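Local coordinates for protein regulator of nonsense transcripts 2 (Homo sapiens, PDB 4CEK) that probably serves as a scaffold factor in nonsense-mediated mRNA decay, its second MIF4G domain being an all-helical module of the UPF2 protein, at residues 208-213 against 249-254. Numbering follows the deposited sequence.
Sequences INIETK and HIEMAC
In this all-helical MIF4G domain, Ile210 and Lys213 in the first turn of helix 210-225 meet Glu251 and Met252 in the first turns of helix 247-266, a small worked example of helix-on-helix packing. Ile210 carries one half of the contact. With CG1 anti to the backbone N (chi1 -167°), its ethyl branch reaches across to Glu251: CD1 lies 4.0 Å from CB of Glu251, while CG1 meets the carboxylate, 3.7 Å from its OE1. The aliphatic stem and the acid group of Glu251 thus both pack on one isoleucine, the two side chains crossing at a slant. That carboxylate is held from beyond the pair, since OE2 accepts a hydrogen bond from Tyr294 OH and has a long, weak ion pair with Arg293. Met252 supplies the second, wholly carbon-to-carbon set of contacts. It turns its CG toward both residues of the opposing turn, 4.2 Å from CD1 of Ile210 and equally 4.2 Å from CB of Lys213. Beyond that methylene the lysine chain runs out extended, and its NZ is hydrogen-bonded to His248 ND1. Asn209 N-caps the helix that carries Ile210. Around the pair, helix 185-203 contributes Phe198 and His201 and helix 231-243 Leu241, all three against Met252, while Met297 of helix 292-305 touches Glu251.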
loop_
_atom_site.group_PDB
_atom_site.type_symbol
_atom_site.label_atom_id
_atom_site.label_comp_id
_atom_site.label_asym_id
_atom_site.label_seq_id
_atom_site.Cartn_x
_atom_site.Cartn_y
_atom_site.Cartn_z
ATOM N N ILE A 208 12.893 14.389 4.737
ATOM C CA ILE A 208 12.920 13.098 4.034
ATOM C C ILE A 208 12.177 13.185 2.667
ATOM O O ILE A 208 11.033 13.642 2.585
ATOM C CB ILE A 208 12.435 11.932 4.968
ATOM C CG1 ILE A 208 12.804 10.552 4.401
ATOM C CG2 ILE A 208 10.943 12.016 5.266
ATOM C CD1 ILE A 208 13.117 9.525 5.475
ATOM N N ASN A 209 12.876 12.774 1.603
ATOM C CA ASN A 209 12.435 12.915 0.204
ATOM C C ASN A 209 10.967 12.581 -0.065
ATOM O O ASN A 209 10.488 11.526 0.355
ATOM C CB ASN A 209 13.326 12.061 -0.727
ATOM C CG ASN A 209 13.455 10.597 -0.275
ATOM O OD1 ASN A 209 12.739 10.134 0.621
ATOM N ND2 ASN A 209 14.386 9.867 -0.896
ATOM N N ILE A 210 10.269 13.462 -0.788
ATOM C CA ILE A 210 8.834 13.260 -1.090
ATOM C C ILE A 210 8.568 11.914 -1.790
ATOM O O ILE A 210 7.486 11.342 -1.650
ATOM C CB ILE A 210 8.216 14.428 -1.920
ATOM C CG1 ILE A 210 6.670 14.358 -1.946
ATOM C CG2 ILE A 210 8.737 14.417 -3.351
ATOM C CD1 ILE A 210 5.988 14.394 -0.598
ATOM N N GLU A 211 9.566 11.403 -2.506
ATOM C CA GLU A 211 9.419 10.162 -3.266
ATOM C C GLU A 211 9.226 8.891 -2.426
ATOM O O GLU A 211 8.479 7.998 -2.845
ATOM C CB GLU A 211 10.623 9.978 -4.179
ATOM C CG GLU A 211 10.360 9.014 -5.316
ATOM C CD GLU A 211 11.327 9.204 -6.459
ATOM O OE1 GLU A 211 11.676 10.372 -6.752
ATOM O OE2 GLU A 211 11.724 8.180 -7.058
ATOM N N THR A 212 9.905 8.802 -1.275
ATOM C CA THR A 212 9.664 7.710 -0.306
ATOM C C THR A 212 8.279 7.826 0.315
ATOM O O THR A 212 7.571 6.856 0.444
ATOM C CB THR A 212 10.657 7.730 0.874
ATOM O OG1 THR A 212 11.999 7.710 0.379
ATOM C CG2 THR A 212 10.419 6.529 1.791
ATOM N N LYS A 213 7.906 9.037 0.694
ATOM C CA LYS A 213 6.610 9.287 1.299
ATOM C C LYS A 213 5.495 8.792 0.347
ATOM O O LYS A 213 4.519 8.143 0.769
ATOM C CB LYS A 213 6.477 10.778 1.605
ATOM C CG LYS A 213 7.611 11.329 2.467
ATOM C CD LYS A 213 7.481 12.836 2.720
ATOM C CE LYS A 213 8.152 13.286 4.017
ATOM N NZ LYS A 213 7.582 14.558 4.562
ATOM N N HIS A 249 2.368 17.486 2.818
ATOM C CA HIS A 249 1.101 16.844 3.082
ATOM C C HIS A 249 0.114 16.908 1.945
ATOM O O HIS A 249 -0.759 16.010 1.826
ATOM C CB HIS A 249 0.455 17.408 4.332
ATOM C CG HIS A 249 1.267 17.192 5.573
ATOM N ND1 HIS A 249 0.885 17.659 6.784
ATOM C CD2 HIS A 249 2.488 16.535 5.763
ATOM C CE1 HIS A 249 1.817 17.329 7.701
ATOM N NE2 HIS A 249 2.798 16.633 7.070
ATOM N N ILE A 250 0.200 17.981 1.150
ATOM C CA ILE A 250 -0.654 18.199 -0.015
ATOM C C ILE A 250 -0.272 17.152 -1.044
ATOM O O ILE A 250 -1.170 16.529 -1.611
ATOM C CB ILE A 250 -0.501 19.627 -0.643
ATOM C CG1 ILE A 250 -1.112 20.735 0.238
ATOM C CG2 ILE A 250 -1.210 19.704 -1.971
ATOM C CD1 ILE A 250 -0.569 22.135 -0.071
ATOM N N GLU A 251 1.029 16.922 -1.275
ATOM C CA GLU A 251 1.425 15.924 -2.278
ATOM C C GLU A 251 1.067 14.500 -1.872
ATOM O O GLU A 251 0.529 13.729 -2.677
ATOM C CB GLU A 251 2.888 15.969 -2.624
ATOM C CG GLU A 251 3.465 17.351 -2.755
ATOM C CD GLU A 251 4.812 17.354 -3.457
ATOM O OE1 GLU A 251 4.963 16.558 -4.445
ATOM O OE2 GLU A 251 5.694 18.153 -3.009
ATOM N N MET A 252 1.355 14.148 -0.631
ATOM C CA MET A 252 0.962 12.826 -0.094
ATOM C C MET A 252 -0.525 12.624 -0.298
ATOM O O MET A 252 -0.953 11.575 -0.754
ATOM C CB MET A 252 1.319 12.702 1.396
ATOM C CG MET A 252 2.828 12.754 1.697
ATOM S SD MET A 252 3.162 12.773 3.485
ATOM C CE MET A 252 2.417 11.205 3.919
ATOM N N ALA A 253 -1.303 13.647 0.021
ATOM C CA ALA A 253 -2.759 13.622 -0.184
ATOM C C ALA A 253 -3.176 13.329 -1.623
ATOM O O ALA A 253 -4.136 12.571 -1.849
ATOM C CB ALA A 253 -3.375 14.951 0.217
ATOM N N CYS A 254 -2.503 13.985 -2.568
ATOM C CA CYS A 254 -2.848 13.937 -3.985
ATOM C C CYS A 254 -2.417 12.617 -4.551
ATOM O O CYS A 254 -3.158 12.011 -5.348
ATOM C CB CYS A 254 -2.227 15.135 -4.793
ATOM S SG CYS A 254 -2.965 16.770 -4.358
#